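Local coordinates for competence/damage-inducible protein CinA (Agrobacterium tumefaciens, PDB 2A9S), which is of unknown function but belongs to the competence/damage-inducible CinA family, whose C-terminal domains probably act as nicotinamide mononucleotide deamidases, at residues V124-H138 with T154-A168. Numbering follows the deposited sequence.
Sequences VHLATKARNGNVLHH and TVRTALEMLIALNQA
Helix 154-167 lies against the beta hairpin of strands 124-130 and 135-138, its axis 8.7 Å from that of strand 124-130 and running in nearly the same direction, at 27°. Met161 and Leu165 supply most of the helix's share of the contact. Met161, bent at its last torsion (chi3 65°), sets SD 3.5 Å from Leu126 CB, while its CE lies over the paired strands, 3.6 Å from both Leu126 O and Leu136 O. His138 slides past it in the opposite direction, and its CD2 lies 3.8 Å from SD, the sulfur standing oblique to the ring. One turn on, the isobutyl of Leu165 forks: CD2 packs 3.5 Å from Lys129 O, and CD1 faces Asn134 O. Leu136 crosses this side chain obliquely. Thr128 turns CG2 to Met161 CB, at 3.7 Å, and its OG1, buried beside Leu165, has no polar partner. Toward the start of the helix segment Leu126 CD2 presses on the backbone at Ala158 N (3.5 Å), and Val124 meets Thr154 tip to tip; Thr154 OG1 bonds to Ile150 O within the helix. At the hairpin turn, where Asn132 OD1 closes an Asx turn, a water accepts from Asn132 ND2 and donates to Ala168 O, from which it lies 2.7 Å. The helix covers the edge hairpin of the mixed sheet, flanked by helix 8-24 through Ile163 and Asn166; helix 84-96 packs across the sheet.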
ATOM      1  N   VAL A 124     -14.684  11.562  -0.645  1.00  9.45           N
ATOM      2  CA  VAL A 124     -13.527  10.977   0.023  1.00 10.06           C
ATOM      3  C   VAL A 124     -13.312  11.766   1.314  1.00 10.68           C
ATOM      4  O   VAL A 124     -13.333  12.996   1.293  1.00 12.06           O
ATOM      5  CB  VAL A 124     -12.226  11.057  -0.840  1.00 10.89           C
ATOM      6  CG1 VAL A 124     -10.981  10.524  -0.040  1.00 12.67           C
ATOM      7  CG2 VAL A 124     -12.369  10.324  -2.184  1.00  9.53           C
ATOM      8  N   HIS A 125     -13.119  11.054   2.411  1.00 10.81           N
ATOM      9  CA  HIS A 125     -12.767  11.673   3.688  1.00 11.21           C
ATOM     10  C   HIS A 125     -11.271  11.436   3.915  1.00 10.90           C
ATOM     11  O   HIS A 125     -10.806  10.298   3.808  1.00 10.08           O
ATOM     12  CB  HIS A 125     -13.589  11.068   4.823  1.00 12.51           C
ATOM     13  CG  HIS A 125     -15.004  11.578   4.864  1.00 12.55           C
ATOM     14  ND1 HIS A 125     -15.333  12.804   5.401  1.00 16.62           N
ATOM     15  CD2 HIS A 125     -16.150  11.066   4.362  1.00 14.96           C
ATOM     16  CE1 HIS A 125     -16.628  13.012   5.268  1.00 13.33           C
ATOM     17  NE2 HIS A 125     -17.152  11.967   4.653  1.00 13.60           N
ATOM     18  N   LEU A 126     -10.540  12.515   4.198  1.00 10.24           N
ATOM     19  CA  LEU A 126      -9.099  12.426   4.452  1.00 10.94           C
ATOM     20  C   LEU A 126      -8.829  13.008   5.826  1.00 12.53           C
ATOM     21  O   LEU A 126      -9.427  14.038   6.221  1.00 12.02           O
ATOM     22  CB  LEU A 126      -8.271  13.179   3.394  1.00 12.05           C
ATOM     23  CG  LEU A 126      -8.423  12.800   1.921  1.00 12.16           C
ATOM     24  CD1 LEU A 126      -9.555  13.615   1.273  1.00 11.75           C
ATOM     25  CD2 LEU A 126      -7.114  13.028   1.196  1.00 14.31           C
ATOM     26  N   ALA A 127      -7.901  12.374   6.547  1.00 12.22           N
ATOM     27  CA  ALA A 127      -7.523  12.871   7.880  1.00 12.76           C
ATOM     28  C   ALA A 127      -6.026  12.676   8.034  1.00 13.71           C
ATOM     29  O   ALA A 127      -5.477  11.643   7.629  1.00 12.60           O
ATOM     30  CB  ALA A 127      -8.276  12.137   8.973  1.00 13.12           C
ATOM     31  N   THR A 128      -5.368  13.670   8.618  1.00 15.65           N
ATOM     32  CA  THR A 128      -3.971  13.512   9.020  1.00 16.16           C
ATOM     33  C   THR A 128      -3.839  13.791  10.514  1.00 16.16           C
ATOM     34  O   THR A 128      -4.490  14.715  11.034  1.00 15.89           O
ATOM     35  CB  THR A 128      -3.034  14.439   8.230  1.00 17.44           C
ATOM     36  OG1 THR A 128      -3.474  15.798   8.379  1.00 20.78           O
ATOM     37  CG2 THR A 128      -3.037  14.089   6.754  1.00 19.09           C
ATOM     38  N   LYS A 129      -3.011  13.009  11.205  1.00 15.81           N
ATOM     39  CA  LYS A 129      -2.797  13.235  12.644  1.00 15.92           C
ATOM     40  C   LYS A 129      -1.308  13.272  13.013  1.00 17.18           C
ATOM     41  O   LYS A 129      -0.492  12.619  12.373  1.00 15.36           O
ATOM     42  CB  LYS A 129      -3.556  12.203  13.463  1.00 16.05           C
ATOM     43  CG  LYS A 129      -3.540  12.466  14.974  1.00 18.36           C
ATOM     44  CD  LYS A 129      -4.454  11.534  15.718  1.00 21.14           C
ATOM     45  CE  LYS A 129      -4.416  11.899  17.203  1.00 22.33           C
ATOM     46  NZ  LYS A 129      -5.500  11.211  17.947  1.00 25.41           N
ATOM     47  N   ALA A 130      -0.964  14.104  14.000  1.00 17.55           N
ATOM     48  CA  ALA A 130       0.413  14.213  14.515  1.00 19.04           C
ATOM     49  C   ALA A 130       0.435  13.733  15.961  1.00 19.71           C
ATOM     50  O   ALA A 130      -0.596  13.717  16.624  1.00 19.46           O
ATOM     51  CB  ALA A 130       0.886  15.636  14.460  1.00 18.90           C
ATOM     52  N   ARG A 131       1.612  13.331  16.430  1.00 22.13           N
ATOM     53  CA  ARG A 131       1.799  12.834  17.802  1.00 24.97           C
ATOM     54  C   ARG A 131       1.348  13.814  18.902  1.00 26.50           C
ATOM     55  O   ARG A 131       0.954  13.384  19.994  1.00 26.48           O
ATOM     56  CB  ARG A 131       3.269  12.467  18.033  1.00 25.35           C
ATOM     57  CG  ARG A 131       3.780  11.300  17.216  1.00 25.89           C
ATOM     58  CD  ARG A 131       3.347   9.997  17.836  1.00 27.84           C
ATOM     59  NE  ARG A 131       3.800   8.862  17.038  1.00 26.82           N
ATOM     60  CZ  ARG A 131       3.669   7.582  17.376  1.00 26.76           C
ATOM     61  NH1 ARG A 131       3.147   7.231  18.550  1.00 25.06           N
ATOM     62  NH2 ARG A 131       4.105   6.646  16.541  1.00 24.19           N
ATOM     63  N   ASN A 132       1.428  15.119  18.616  1.00 27.86           N
ATOM     64  CA  ASN A 132       1.007  16.175  19.555  1.00 29.09           C
ATOM     65  C   ASN A 132      -0.520  16.324  19.646  1.00 29.24           C
ATOM     66  O   ASN A 132      -1.047  17.203  20.359  1.00 29.52           O
ATOM     67  CB  ASN A 132       1.650  17.514  19.164  1.00 29.16           C
ATOM     68  CG  ASN A 132       1.049  18.107  17.903  1.00 31.61           C
ATOM     69  OD1 ASN A 132       0.134  17.535  17.296  1.00 30.55           O
ATOM     70  ND2 ASN A 132       1.546  19.288  17.512  1.00 34.15           N
ATOM     71  N   GLY A 133      -1.232  15.486  18.904  1.00 28.37           N
ATOM     72  CA  GLY A 133      -2.696  15.525  18.899  1.00 28.19           C
ATOM     73  C   GLY A 133      -3.339  16.346  17.793  1.00 27.06           C
ATOM     74  O   GLY A 133      -4.541  16.201  17.544  1.00 27.27           O
ATOM     75  N   ASN A 134      -2.570  17.198  17.119  1.00 26.69           N
ATOM     76  CA  ASN A 134      -3.129  17.990  16.002  1.00 26.36           C
ATOM     77  C   ASN A 134      -3.718  17.087  14.891  1.00 25.81           C
ATOM     78  O   ASN A 134      -3.054  16.151  14.431  1.00 24.95           O
ATOM     79  CB  ASN A 134      -2.074  18.940  15.432  1.00 27.22           C
ATOM     80  CG  ASN A 134      -2.679  20.083  14.612  1.00 29.30           C
ATOM     81  OD1 ASN A 134      -3.870  20.399  14.726  1.00 31.31           O
ATOM     82  ND2 ASN A 134      -1.852  20.701  13.763  1.00 32.83           N
ATOM     83  N   VAL A 135      -4.980  17.332  14.521  1.00 24.51           N
ATOM     84  CA  VAL A 135      -5.647  16.593  13.441  1.00 23.93           C
ATOM     85  C   VAL A 135      -6.163  17.551  12.372  1.00 23.32           C
ATOM     86  O   VAL A 135      -6.718  18.610  12.693  1.00 22.40           O
ATOM     87  CB  VAL A 135      -6.828  15.743  13.966  1.00 24.34           C
ATOM     88  CG1 VAL A 135      -7.524  15.020  12.818  1.00 24.92           C
ATOM     89  CG2 VAL A 135      -6.346  14.732  15.003  1.00 24.67           C
ATOM     90  N   LEU A 136      -6.001  17.190  11.100  1.00 22.78           N
ATOM     91  CA  LEU A 136      -6.656  17.920  10.007  1.00 22.22           C
ATOM     92  C   LEU A 136      -7.565  16.955   9.256  1.00 22.03           C
ATOM     93  O   LEU A 136      -7.177  15.808   9.033  1.00 20.59           O
ATOM     94  CB  LEU A 136      -5.621  18.467   9.023  1.00 22.53           C
ATOM     95  CG  LEU A 136      -4.583  19.405   9.618  1.00 24.75           C
ATOM     96  CD1 LEU A 136      -3.580  19.780   8.536  1.00 27.23           C
ATOM     97  CD2 LEU A 136      -5.297  20.637  10.229  1.00 27.27           C
ATOM     98  N   HIS A 137      -8.765  17.406   8.902  1.00 20.93           N
ATOM     99  CA  HIS A 137      -9.692  16.595   8.086  1.00 20.96           C
ATOM    100  C   HIS A 137     -10.276  17.410   6.936  1.00 20.88           C
ATOM    101  O   HIS A 137     -10.592  18.587   7.095  1.00 21.26           O
ATOM    102  CB  HIS A 137     -10.797  15.940   8.940  1.00 20.86           C
ATOM    103  CG  HIS A 137     -11.997  15.479   8.152  1.00 22.10           C
ATOM    104  ND1 HIS A 137     -13.110  16.275   7.969  1.00 21.89           N
ATOM    105  CD2 HIS A 137     -12.260  14.314   7.507  1.00 21.40           C
ATOM    106  CE1 HIS A 137     -14.017  15.610   7.271  1.00 22.85           C
ATOM    107  NE2 HIS A 137     -13.524  14.423   6.968  1.00 21.43           N
ATOM    108  N   HIS A 138     -10.378  16.795   5.767  1.00 19.83           N
ATOM    109  CA  HIS A 138     -11.053  17.413   4.630  1.00 19.80           C
ATOM    110  C   HIS A 138     -11.999  16.413   4.040  1.00 19.11           C
ATOM    111  O   HIS A 138     -11.636  15.261   3.877  1.00 18.55           O
ATOM    112  CB  HIS A 138     -10.070  17.799   3.547  1.00 20.91           C
ATOM    113  CG  HIS A 138      -9.289  19.026   3.857  1.00 25.43           C
ATOM    114  ND1 HIS A 138      -9.774  20.298   3.614  1.00 30.14           N
ATOM    115  CD2 HIS A 138      -8.053  19.183   4.391  1.00 29.41           C
ATOM    116  CE1 HIS A 138      -8.865  21.183   3.987  1.00 31.44           C
ATOM    117  NE2 HIS A 138      -7.814  20.534   4.463  1.00 31.29           N
ATOM    118  N   THR A 154      -7.276  11.847  -4.899  1.00  9.57           N
ATOM    119  CA  THR A 154      -7.117  11.568  -3.465  1.00  9.30           C
ATOM    120  C   THR A 154      -5.642  11.577  -3.029  1.00  9.06           C
ATOM    121  O   THR A 154      -5.291  12.159  -1.975  1.00  8.61           O
ATOM    122  CB  THR A 154      -7.822  10.233  -3.065  1.00  9.50           C
ATOM    123  OG1 THR A 154      -9.224  10.347  -3.345  1.00 11.12           O
ATOM    124  CG2 THR A 154      -7.648   9.922  -1.543  1.00  9.56           C
ATOM    125  N   VAL A 155      -4.785  10.944  -3.828  1.00  9.37           N
ATOM    126  CA  VAL A 155      -3.334  10.935  -3.550  1.00 10.09           C
ATOM    127  C   VAL A 155      -2.832  12.372  -3.444  1.00  9.84           C
ATOM    128  O   VAL A 155      -2.169  12.733  -2.457  1.00  8.41           O
ATOM    129  CB  VAL A 155      -2.507  10.114  -4.605  1.00  9.66           C
ATOM    130  CG1 VAL A 155      -1.009  10.347  -4.396  1.00  9.61           C
ATOM    131  CG2 VAL A 155      -2.848   8.578  -4.559  1.00  9.56           C
ATOM    132  N   ARG A 156      -3.189  13.201  -4.436  1.00 10.86           N
ATOM    133  CA  ARG A 156      -2.805  14.610  -4.412  1.00 11.46           C
ATOM    134  C   ARG A 156      -3.217  15.299  -3.086  1.00 12.18           C
ATOM    135  O   ARG A 156      -2.388  15.892  -2.359  1.00 11.54           O
ATOM    136  CB  ARG A 156      -3.412  15.344  -5.611  1.00 12.95           C
ATOM    137  CG  ARG A 156      -3.043  16.863  -5.580  1.00 14.03           C
ATOM    138  CD  ARG A 156      -3.613  17.609  -6.770  1.00 17.39           C
ATOM    139  NE  ARG A 156      -3.054  17.107  -8.014  1.00 22.15           N
ATOM    140  CZ  ARG A 156      -3.744  16.404  -8.908  1.00 26.83           C
ATOM    141  NH1 ARG A 156      -5.042  16.172  -8.700  1.00 25.95           N
ATOM    142  NH2 ARG A 156      -3.150  15.953 -10.021  1.00 26.98           N
ATOM    143  N   THR A 157      -4.496  15.223  -2.748  1.00 11.49           N
ATOM    144  CA  THR A 157      -4.970  15.902  -1.536  1.00 12.33           C
ATOM    145  C   THR A 157      -4.273  15.358  -0.281  1.00 12.15           C
ATOM    146  O   THR A 157      -3.931  16.135   0.610  1.00 11.87           O
ATOM    147  CB  THR A 157      -6.498  15.779  -1.404  1.00 11.69           C
ATOM    148  OG1 THR A 157      -7.119  16.227  -2.626  1.00 13.03           O
ATOM    149  CG2 THR A 157      -7.012  16.591  -0.197  1.00 11.79           C
ATOM    150  N   ALA A 158      -4.085  14.033  -0.215  1.00 11.04           N
ATOM    151  CA  ALA A 158      -3.403  13.369   0.906  1.00 10.97           C
ATOM    152  C   ALA A 158      -1.999  13.968   1.110  1.00 11.22           C
ATOM    153  O   ALA A 158      -1.591  14.302   2.248  1.00 11.19           O
ATOM    154  CB  ALA A 158      -3.316  11.883   0.622  1.00 11.75           C
ATOM    155  N   LEU A 159      -1.279  14.136   0.001  1.00 11.48           N
ATOM    156  CA  LEU A 159       0.087  14.682   0.056  1.00 11.51           C
ATOM    157  C   LEU A 159       0.088  16.156   0.466  1.00 12.35           C
ATOM    158  O   LEU A 159       0.907  16.559   1.303  1.00 12.86           O
ATOM    159  CB  LEU A 159       0.823  14.444  -1.273  1.00 11.32           C
ATOM    160  CG  LEU A 159       0.976  12.943  -1.661  1.00 10.39           C
ATOM    161  CD1 LEU A 159       1.791  12.857  -2.936  1.00 11.15           C
ATOM    162  CD2 LEU A 159       1.605  12.052  -0.551  1.00 11.03           C
ATOM    163  N   GLU A 160      -0.857  16.929  -0.072  1.00 11.94           N
ATOM    164  CA  GLU A 160      -1.073  18.331   0.338  1.00 14.16           C
ATOM    165  C   GLU A 160      -1.279  18.459   1.842  1.00 13.63           C
ATOM    166  O   GLU A 160      -0.668  19.323   2.500  1.00 15.00           O
ATOM    167  CB  GLU A 160      -2.266  18.933  -0.421  1.00 13.43           C
ATOM    168  CG  GLU A 160      -1.948  19.141  -1.906  1.00 16.16           C
ATOM    169  CD  GLU A 160      -3.187  19.518  -2.727  1.00 15.75           C
ATOM    170  OE1 GLU A 160      -4.327  19.412  -2.204  1.00 17.56           O
ATOM    171  OE2 GLU A 160      -3.013  19.928  -3.896  1.00 18.98           O
ATOM    172  N   MET A 161      -2.096  17.570   2.399  1.00 13.52           N
ATOM    173  CA  MET A 161      -2.376  17.558   3.828  1.00 14.07           C
ATOM    174  C   MET A 161      -1.187  17.190   4.707  1.00 14.95           C
ATOM    175  O   MET A 161      -1.013  17.790   5.783  1.00 15.88           O
ATOM    176  CB  MET A 161      -3.568  16.653   4.139  1.00 14.51           C
ATOM    177  CG  MET A 161      -4.882  17.184   3.578  1.00 12.45           C
ATOM    178  SD  MET A 161      -6.220  15.981   3.718  1.00 10.70           S
ATOM    179  CE  MET A 161      -6.405  15.823   5.504  1.00 14.78           C
ATOM    180  N   LEU A 162      -0.385  16.204   4.297  1.00 14.93           N
ATOM    181  CA  LEU A 162       0.857  15.889   5.023  1.00 15.42           C
ATOM    182  C   LEU A 162       1.754  17.130   5.115  1.00 16.90           C
ATOM    183  O   LEU A 162       2.297  17.451   6.195  1.00 16.90           O
ATOM    184  CB  LEU A 162       1.613  14.740   4.357  1.00 14.42           C
ATOM    185  CG  LEU A 162       1.062  13.357   4.677  1.00 13.89           C
ATOM    186  CD1 LEU A 162       1.825  12.291   3.817  1.00 13.68           C
ATOM    187  CD2 LEU A 162       1.203  13.075   6.163  1.00 12.05           C
ATOM    188  N   ILE A 163       1.914  17.821   3.994  1.00 17.07           N
ATOM    189  CA  ILE A 163       2.694  19.065   3.983  1.00 18.79           C
ATOM    190  C   ILE A 163       2.110  20.080   4.959  1.00 19.75           C
ATOM    191  O   ILE A 163       2.852  20.652   5.767  1.00 19.74           O
ATOM    192  CB  ILE A 163       2.818  19.662   2.571  1.00 18.40           C
ATOM    193  CG1 ILE A 163       3.634  18.715   1.699  1.00 19.09           C
ATOM    194  CG2 ILE A 163       3.465  21.095   2.620  1.00 18.46           C
ATOM    195  CD1 ILE A 163       3.428  18.866   0.177  1.00 20.16           C
ATOM    196  N   ALA A 164       0.788  20.270   4.920  1.00 20.14           N
ATOM    197  CA  ALA A 164       0.116  21.234   5.796  1.00 20.49           C
ATOM    198  C   ALA A 164       0.253  20.881   7.272  1.00 21.79           C
ATOM    199  O   ALA A 164       0.489  21.773   8.116  1.00 21.54           O
ATOM    200  CB  ALA A 164      -1.353  21.367   5.416  1.00 20.32           C
ATOM    201  N   LEU A 165       0.108  19.592   7.588  1.00 21.37           N
ATOM    202  CA  LEU A 165       0.232  19.102   8.965  1.00 22.56           C
ATOM    203  C   LEU A 165       1.638  19.357   9.486  1.00 23.85           C
ATOM    204  O   LEU A 165       1.785  19.769  10.637  1.00 24.39           O
ATOM    205  CB  LEU A 165      -0.125  17.619   9.083  1.00 22.65           C
ATOM    206  CG  LEU A 165      -0.132  16.992  10.487  1.00 22.41           C
ATOM    207  CD1 LEU A 165      -1.337  17.456  11.296  1.00 24.34           C
ATOM    208  CD2 LEU A 165      -0.141  15.460  10.360  1.00 23.31           C
ATOM    209  N   ASN A 166       2.658  19.155   8.642  1.00 24.95           N
ATOM    210  CA  ASN A 166       4.028  19.498   9.039  1.00 26.58           C
ATOM    211  C   ASN A 166       4.272  21.000   9.281  1.00 28.56           C
ATOM    212  O   ASN A 166       4.949  21.382  10.244  1.00 27.74           O
ATOM    213  CB  ASN A 166       5.044  19.007   8.029  1.00 26.52           C
ATOM    214  CG  ASN A 166       6.487  19.273   8.485  1.00 27.66           C
ATOM    215  OD1 ASN A 166       6.828  19.069   9.657  1.00 28.63           O
ATOM    216  ND2 ASN A 166       7.321  19.741   7.571  1.00 26.44           N
ATOM    217  N   GLN A 167       3.743  21.834   8.383  1.00 30.55           N
ATOM    218  CA  GLN A 167       3.831  23.302   8.514  1.00 32.83           C
ATOM    219  C   GLN A 167       3.311  23.738   9.871  1.00 33.36           C
ATOM    220  O   GLN A 167       3.927  24.574  10.544  1.00 34.44           O
ATOM    221  CB  GLN A 167       3.013  23.987   7.419  1.00 32.60           C
ATOM    222  CG  GLN A 167       3.602  23.876   6.031  1.00 34.16           C
ATOM    223  CD  GLN A 167       2.735  24.564   4.967  1.00 34.80           C
ATOM    224  OE1 GLN A 167       1.525  24.801   5.166  1.00 35.92           O
ATOM    225  NE2 GLN A 167       3.353  24.884   3.825  1.00 36.41           N
ATOM    226  N   ALA A 168       2.195  23.144  10.275  1.00 33.90           N
ATOM    227  CA  ALA A 168       1.557  23.395  11.562  1.00 35.05           C
ATOM    228  C   ALA A 168       2.315  22.846  12.796  1.00 35.62           C
ATOM    229  O   ALA A 168       1.779  22.856  13.901  1.00 36.24           O
ATOM    230  CB  ALA A 168       0.123  22.851  11.535  1.00 34.75           C
TER
HETATM  231  O   HOH W   1       0.595  20.795  15.128  1.00 48.15           O